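Long-range contact in L-methionine gamma-lyase (Fusobacterium nucleatum subsp. nucleatum, PDB 6LXU), which belongs to the Cys/Met metabolism family of pyridoxal phosphate-dependent enzymes and carries its cofactor bound to a lysine: residues A[100-110]-A[146-155]. Residues are numbered along the deposited sequence; the frame is centred on the assembly and turned at random.
Sequences VLKAGDHVVTD and AMKKNTRVVY
The imidazole of His106 fills a hollow formed by Ala146, Lys148 and Thr151. Lys148 CE sits over one face of the His106 ring, 3.5 Å from its centroid, a CH-pi contact. The bend at Lys148 chi3 (-67°) lays the chain across the ring. At the ring edge, in plane, His106 ND1 and Thr151 OG1 share a hydrogen bond of 2.7 Å. Thr151 OG1 also accepts from Lys148 N, so two bonds hold this oxygen. On the same sheet face, Val108 CG2 fits between Ala146 CB and Thr151 CG2, 3.9 Å from each. On the other face, Val153 CG2 is the bump, wedged between Val100 CG2 and Leu101 CD2.

Strands 106-110 and 151-155 run parallel. A beta bulge shifts the register between His106 and Val107. Arg152 falls in the bulge: its N donates to His106 O, and its side chain turns toward Val100. Arg152 CG stands anti to the backbone N (chi1 177°) and with Arg152 CB passes alongside the Asp105 carboxylate. Arg152 NE then donates to Val100 O at 2.9 Å, the oxygen lying in the guanidinium plane. Asn150 ND2 donates to Gly104 O at 2.9 Å, tying the loops that lead into the strands.

The pair lies near one edge of the seven-stranded sheet in the fold-type I large domain of PLP-dependent enzymes. Outermost strand 131-135 flanks 106-110, and 183-187 flanks 151-157. Helix 115-125 packs on Leu101, Val107 and Tyr155.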
ATOM      1  N   VAL A 100     -24.747 -22.493  -2.573  1.00  7.81           N
ATOM      2  CA  VAL A 100     -26.143 -22.856  -2.275  1.00  8.16           C
ATOM      3  C   VAL A 100     -26.828 -23.664  -3.368  1.00  8.33           C
ATOM      4  O   VAL A 100     -27.898 -24.252  -3.099  1.00  8.75           O
ATOM      5  CB  VAL A 100     -27.007 -21.621  -1.900  1.00  8.45           C
ATOM      6  CG1 VAL A 100     -26.390 -20.877  -0.730  1.00  8.71           C
ATOM      7  CG2 VAL A 100     -27.261 -20.701  -3.080  1.00  8.34           C
ATOM      8  N   LEU A 101     -26.259 -23.713  -4.571  1.00  8.43           N
ATOM      9  CA  LEU A 101     -26.844 -24.451  -5.681  1.00  8.81           C
ATOM     10  C   LEU A 101     -26.193 -25.822  -5.845  1.00  9.16           C
ATOM     11  O   LEU A 101     -25.204 -26.147  -5.199  1.00  9.47           O
ATOM     12  CB  LEU A 101     -26.704 -23.656  -6.978  1.00  8.63           C
ATOM     13  CG  LEU A 101     -27.527 -22.370  -7.070  1.00  8.93           C
ATOM     14  CD1 LEU A 101     -27.119 -21.573  -8.291  1.00  9.09           C
ATOM     15  CD2 LEU A 101     -29.027 -22.667  -7.082  1.00  9.08           C
ATOM     16  N   LYS A 102     -26.802 -26.623  -6.709  1.00  9.93           N
ATOM     17  CA  LYS A 102     -26.257 -27.892  -7.188  1.00 10.71           C
ATOM     18  C   LYS A 102     -26.918 -28.176  -8.530  1.00 10.63           C
ATOM     19  O   LYS A 102     -27.962 -27.602  -8.854  1.00 10.31           O
ATOM     20  CB  LYS A 102     -26.505 -29.040  -6.198  1.00 11.77           C
ATOM     21  CG  LYS A 102     -27.976 -29.376  -5.961  1.00 12.84           C
ATOM     22  CD  LYS A 102     -28.165 -30.471  -4.918  1.00 14.14           C
ATOM     23  CE  LYS A 102     -29.633 -30.851  -4.775  1.00 15.66           C
ATOM     24  NZ  LYS A 102     -30.463 -29.726  -4.270  1.00 17.00           N
ATOM     25  N   ALA A 103     -26.319 -29.072  -9.313  1.00 10.78           N
ATOM     26  CA  ALA A 103     -26.956 -29.536 -10.549  1.00 11.14           C
ATOM     27  C   ALA A 103     -28.341 -30.090 -10.223  1.00 11.15           C
ATOM     28  O   ALA A 103     -28.506 -30.787  -9.224  1.00 11.74           O
ATOM     29  CB  ALA A 103     -26.116 -30.602 -11.228  1.00 11.77           C
ATOM     30  N   GLY A 104     -29.308 -29.708 -11.036  1.00 11.30           N
ATOM     31  CA  GLY A 104     -30.706 -30.099 -10.801  1.00 11.39           C
ATOM     32  C   GLY A 104     -31.550 -29.052 -10.092  1.00 11.74           C
ATOM     33  O   GLY A 104     -32.781 -29.178 -10.052  1.00 12.84           O
ATOM     34  N   ASP A 105     -30.912 -28.030  -9.508  1.00 10.97           N
ATOM     35  CA  ASP A 105     -31.629 -26.917  -8.903  1.00 10.66           C
ATOM     36  C   ASP A 105     -32.116 -25.979  -9.991  1.00 10.30           C
ATOM     37  O   ASP A 105     -31.633 -25.981 -11.125  1.00 11.25           O
ATOM     38  CB  ASP A 105     -30.741 -26.104  -7.945  1.00 10.72           C
ATOM     39  CG  ASP A 105     -30.484 -26.776  -6.626  1.00 11.06           C
ATOM     40  OD1 ASP A 105     -31.151 -27.796  -6.317  1.00 12.45           O
ATOM     41  OD2 ASP A 105     -29.638 -26.262  -5.859  1.00 10.82           O
ATOM     42  N   HIS A 106     -33.055 -25.123  -9.590  1.00 10.21           N
ATOM     43  CA  HIS A 106     -33.653 -24.113 -10.442  1.00  9.94           C
ATOM     44  C   HIS A 106     -33.501 -22.715  -9.812  1.00  9.38           C
ATOM     45  O   HIS A 106     -33.504 -22.560  -8.586  1.00  9.48           O
ATOM     46  CB  HIS A 106     -35.130 -24.484 -10.689  1.00 10.34           C
ATOM     47  CG  HIS A 106     -35.917 -23.494 -11.491  1.00 10.49           C
ATOM     48  ND1 HIS A 106     -36.971 -22.786 -10.949  1.00 10.96           N
ATOM     49  CD2 HIS A 106     -35.856 -23.134 -12.795  1.00 11.08           C
ATOM     50  CE1 HIS A 106     -37.506 -22.021 -11.878  1.00 11.08           C
ATOM     51  NE2 HIS A 106     -36.863 -22.222 -13.013  1.00 11.18           N
ATOM     52  N   VAL A 107     -33.370 -21.725 -10.688  1.00  9.39           N
ATOM     53  CA  VAL A 107     -33.222 -20.317 -10.312  1.00  9.32           C
ATOM     54  C   VAL A 107     -34.266 -19.512 -11.073  1.00  9.25           C
ATOM     55  O   VAL A 107     -34.441 -19.708 -12.278  1.00  9.78           O
ATOM     56  CB  VAL A 107     -31.816 -19.782 -10.679  1.00  9.42           C
ATOM     57  CG1 VAL A 107     -31.702 -18.281 -10.407  1.00  9.41           C
ATOM     58  CG2 VAL A 107     -30.744 -20.567  -9.944  1.00  9.66           C
ATOM     59  N   VAL A 108     -34.953 -18.617 -10.358  1.00  9.53           N
ATOM     60  CA  VAL A 108     -35.804 -17.609 -10.965  1.00  9.59           C
ATOM     61  C   VAL A 108     -35.126 -16.261 -10.813  1.00  9.29           C
ATOM     62  O   VAL A 108     -34.751 -15.883  -9.695  1.00  9.32           O
ATOM     63  CB  VAL A 108     -37.204 -17.551 -10.320  1.00 10.06           C
ATOM     64  CG1 VAL A 108     -38.041 -16.410 -10.894  1.00 10.58           C
ATOM     65  CG2 VAL A 108     -37.919 -18.881 -10.488  1.00 10.40           C
ATOM     66  N   THR A 109     -34.988 -15.535 -11.904  1.00  9.49           N
ATOM     67  CA  THR A 109     -34.365 -14.215 -11.857  1.00  9.63           C
ATOM     68  C   THR A 109     -34.909 -13.334 -12.980  1.00 10.27           C
ATOM     69  O   THR A 109     -35.866 -13.713 -13.679  1.00 10.29           O
ATOM     70  CB  THR A 109     -32.819 -14.331 -11.839  1.00  9.53           C
ATOM     71  OG1 THR A 109     -32.254 -13.060 -11.494  1.00  9.42           O
ATOM     72  CG2 THR A 109     -32.267 -14.776 -13.184  1.00  9.55           C
ATOM     73  N   ASP A 110     -34.342 -12.143 -13.130  1.00 11.28           N
ATOM     74  CA  ASP A 110     -34.820 -11.167 -14.097  1.00 12.47           C
ATOM     75  C   ASP A 110     -33.900 -11.152 -15.308  1.00 13.94           C
ATOM     76  O   ASP A 110     -32.726 -11.476 -15.198  1.00 14.72           O
ATOM     77  CB  ASP A 110     -34.869  -9.788 -13.432  1.00 12.71           C
ATOM     78  CG  ASP A 110     -35.850  -8.846 -14.107  1.00 12.78           C
ATOM     79  OD1 ASP A 110     -35.546  -8.368 -15.226  1.00 14.47           O
ATOM     80  OD2 ASP A 110     -36.918  -8.578 -13.525  1.00 12.17           O
ATOM     81  N   ALA A 146     -43.435 -18.938 -12.264  1.00 14.77           N
ATOM     82  CA  ALA A 146     -42.109 -19.535 -12.507  1.00 14.75           C
ATOM     83  C   ALA A 146     -41.607 -20.420 -11.372  1.00 14.38           C
ATOM     84  O   ALA A 146     -40.683 -21.216 -11.588  1.00 14.32           O
ATOM     85  CB  ALA A 146     -41.090 -18.442 -12.787  1.00 14.75           C
ATOM     86  N   MET A 147     -42.163 -20.291 -10.170  1.00 13.86           N
ATOM     87  CA  MET A 147     -41.726 -21.086  -9.021  1.00 13.79           C
ATOM     88  C   MET A 147     -41.939 -22.575  -9.267  1.00 14.62           C
ATOM     89  O   MET A 147     -42.993 -22.975  -9.785  1.00 15.83           O
ATOM     90  CB  MET A 147     -42.463 -20.672  -7.738  1.00 13.07           C
ATOM     91  CG  MET A 147     -42.073 -19.301  -7.189  1.00 13.10           C
ATOM     92  SD  MET A 147     -40.357 -19.150  -6.649  1.00 12.72           S
ATOM     93  CE  MET A 147     -40.302 -20.361  -5.331  1.00 13.47           C
ATOM     94  N   LYS A 148     -40.948 -23.382  -8.900  1.00 14.66           N
ATOM     95  CA  LYS A 148     -41.035 -24.843  -8.989  1.00 15.39           C
ATOM     96  C   LYS A 148     -40.574 -25.450  -7.686  1.00 15.05           C
ATOM     97  O   LYS A 148     -39.934 -24.782  -6.858  1.00 14.50           O
ATOM     98  CB  LYS A 148     -40.175 -25.365 -10.139  1.00 16.32           C
ATOM     99  CG  LYS A 148     -40.571 -24.793 -11.481  1.00 17.51           C
ATOM    100  CD  LYS A 148     -40.072 -25.638 -12.635  1.00 18.41           C
ATOM    101  CE  LYS A 148     -38.561 -25.618 -12.737  1.00 19.38           C
ATOM    102  NZ  LYS A 148     -38.084 -26.491 -13.837  1.00 20.03           N
ATOM    103  N   LYS A 149     -40.859 -26.735  -7.493  1.00 15.40           N
ATOM    104  CA  LYS A 149     -40.437 -27.423  -6.289  1.00 15.92           C
ATOM    105  C   LYS A 149     -38.918 -27.347  -6.071  1.00 14.19           C
ATOM    106  O   LYS A 149     -38.467 -27.263  -4.938  1.00 14.92           O
ATOM    107  CB  LYS A 149     -40.869 -28.890  -6.327  1.00 18.39           C
ATOM    108  CG  LYS A 149     -40.647 -29.621  -5.017  1.00 20.98           C
ATOM    109  CD  LYS A 149     -41.177 -31.045  -5.075  1.00 23.28           C
ATOM    110  CE  LYS A 149     -41.188 -31.690  -3.701  1.00 24.81           C
ATOM    111  NZ  LYS A 149     -42.266 -31.144  -2.825  1.00 26.21           N
ATOM    112  N   ASN A 150     -38.159 -27.408  -7.165  1.00 13.24           N
ATOM    113  CA  ASN A 150     -36.693 -27.369  -7.108  1.00 12.39           C
ATOM    114  C   ASN A 150     -36.098 -25.959  -7.254  1.00 11.58           C
ATOM    115  O   ASN A 150     -34.881 -25.833  -7.426  1.00 11.22           O
ATOM    116  CB  ASN A 150     -36.078 -28.324  -8.150  1.00 12.58           C
ATOM    117  CG  ASN A 150     -36.367 -27.908  -9.566  1.00 12.76           C
ATOM    118  OD1 ASN A 150     -37.456 -27.423  -9.869  1.00 13.91           O
ATOM    119  ND2 ASN A 150     -35.400 -28.091 -10.453  1.00 12.84           N
ATOM    120  N   THR A 151     -36.916 -24.904  -7.187  1.00 10.73           N
ATOM    121  CA  THR A 151     -36.386 -23.531  -7.157  1.00 10.34           C
ATOM    122  C   THR A 151     -35.617 -23.322  -5.873  1.00 10.08           C
ATOM    123  O   THR A 151     -36.168 -23.362  -4.779  1.00 10.79           O
ATOM    124  CB  THR A 151     -37.492 -22.488  -7.303  1.00 10.50           C
ATOM    125  OG1 THR A 151     -38.214 -22.765  -8.502  1.00 11.09           O
ATOM    126  CG2 THR A 151     -36.898 -21.065  -7.374  1.00 10.50           C
ATOM    127  N   ARG A 152     -34.305 -23.136  -6.013  1.00  9.52           N
ATOM    128  CA  ARG A 152     -33.429 -22.944  -4.868  1.00  9.22           C
ATOM    129  C   ARG A 152     -33.107 -21.465  -4.608  1.00  8.59           C
ATOM    130  O   ARG A 152     -32.813 -21.105  -3.482  1.00  8.80           O
ATOM    131  CB  ARG A 152     -32.141 -23.749  -5.086  1.00  9.50           C
ATOM    132  CG  ARG A 152     -31.075 -23.621  -4.023  1.00  9.84           C
ATOM    133  CD  ARG A 152     -31.551 -23.976  -2.628  1.00 10.28           C
ATOM    134  NE  ARG A 152     -30.440 -24.046  -1.684  1.00 10.60           N
ATOM    135  CZ  ARG A 152     -30.543 -23.934  -0.360  1.00 11.38           C
ATOM    136  NH1 ARG A 152     -31.737 -23.735   0.215  1.00 12.33           N
ATOM    137  NH2 ARG A 152     -29.466 -24.035   0.399  1.00 12.09           N
ATOM    138  N   VAL A 153     -33.112 -20.656  -5.662  1.00  8.11           N
ATOM    139  CA  VAL A 153     -32.758 -19.241  -5.556  1.00  7.96           C
ATOM    140  C   VAL A 153     -33.727 -18.409  -6.374  1.00  7.82           C
ATOM    141  O   VAL A 153     -34.032 -18.718  -7.524  1.00  8.36           O
ATOM    142  CB  VAL A 153     -31.316 -18.976  -6.070  1.00  8.15           C
ATOM    143  CG1 VAL A 153     -31.047 -17.484  -6.272  1.00  8.16           C
ATOM    144  CG2 VAL A 153     -30.295 -19.581  -5.129  1.00  8.32           C
ATOM    145  N   VAL A 154     -34.188 -17.323  -5.751  1.00  7.86           N
ATOM    146  CA  VAL A 154     -34.792 -16.207  -6.457  1.00  7.84           C
ATOM    147  C   VAL A 154     -33.791 -15.059  -6.315  1.00  7.49           C
ATOM    148  O   VAL A 154     -33.479 -14.663  -5.198  1.00  7.49           O
ATOM    149  CB  VAL A 154     -36.192 -15.851  -5.901  1.00  8.21           C
ATOM    150  CG1 VAL A 154     -36.701 -14.548  -6.478  1.00  8.56           C
ATOM    151  CG2 VAL A 154     -37.158 -16.985  -6.204  1.00  8.47           C
ATOM    152  N   TYR A 155     -33.254 -14.592  -7.439  1.00  7.30           N
ATOM    153  CA  TYR A 155     -32.161 -13.612  -7.450  1.00  7.16           C
ATOM    154  C   TYR A 155     -32.692 -12.310  -8.006  1.00  7.49           C
ATOM    155  O   TYR A 155     -33.242 -12.293  -9.106  1.00  7.88           O
ATOM    156  CB  TYR A 155     -31.001 -14.142  -8.291  1.00  6.93           C
ATOM    157  CG  TYR A 155     -29.778 -13.259  -8.248  1.00  6.79           C
ATOM    158  CD1 TYR A 155     -29.696 -12.132  -9.025  1.00  6.89           C
ATOM    159  CD2 TYR A 155     -28.716 -13.548  -7.403  1.00  6.93           C
ATOM    160  CE1 TYR A 155     -28.590 -11.285  -8.970  1.00  6.90           C
ATOM    161  CE2 TYR A 155     -27.590 -12.732  -7.349  1.00  6.90           C
ATOM    162  CZ  TYR A 155     -27.531 -11.599  -8.133  1.00  6.74           C
ATOM    163  OH  TYR A 155     -26.395 -10.801  -8.074  1.00  6.89           O
TER
HETATM  164  O   HOH W   1     -26.930 -25.368   0.059  1.00 23.87           O
HETATM  165  O   HOH W   2     -33.570 -27.365  -5.073  1.00 26.54           O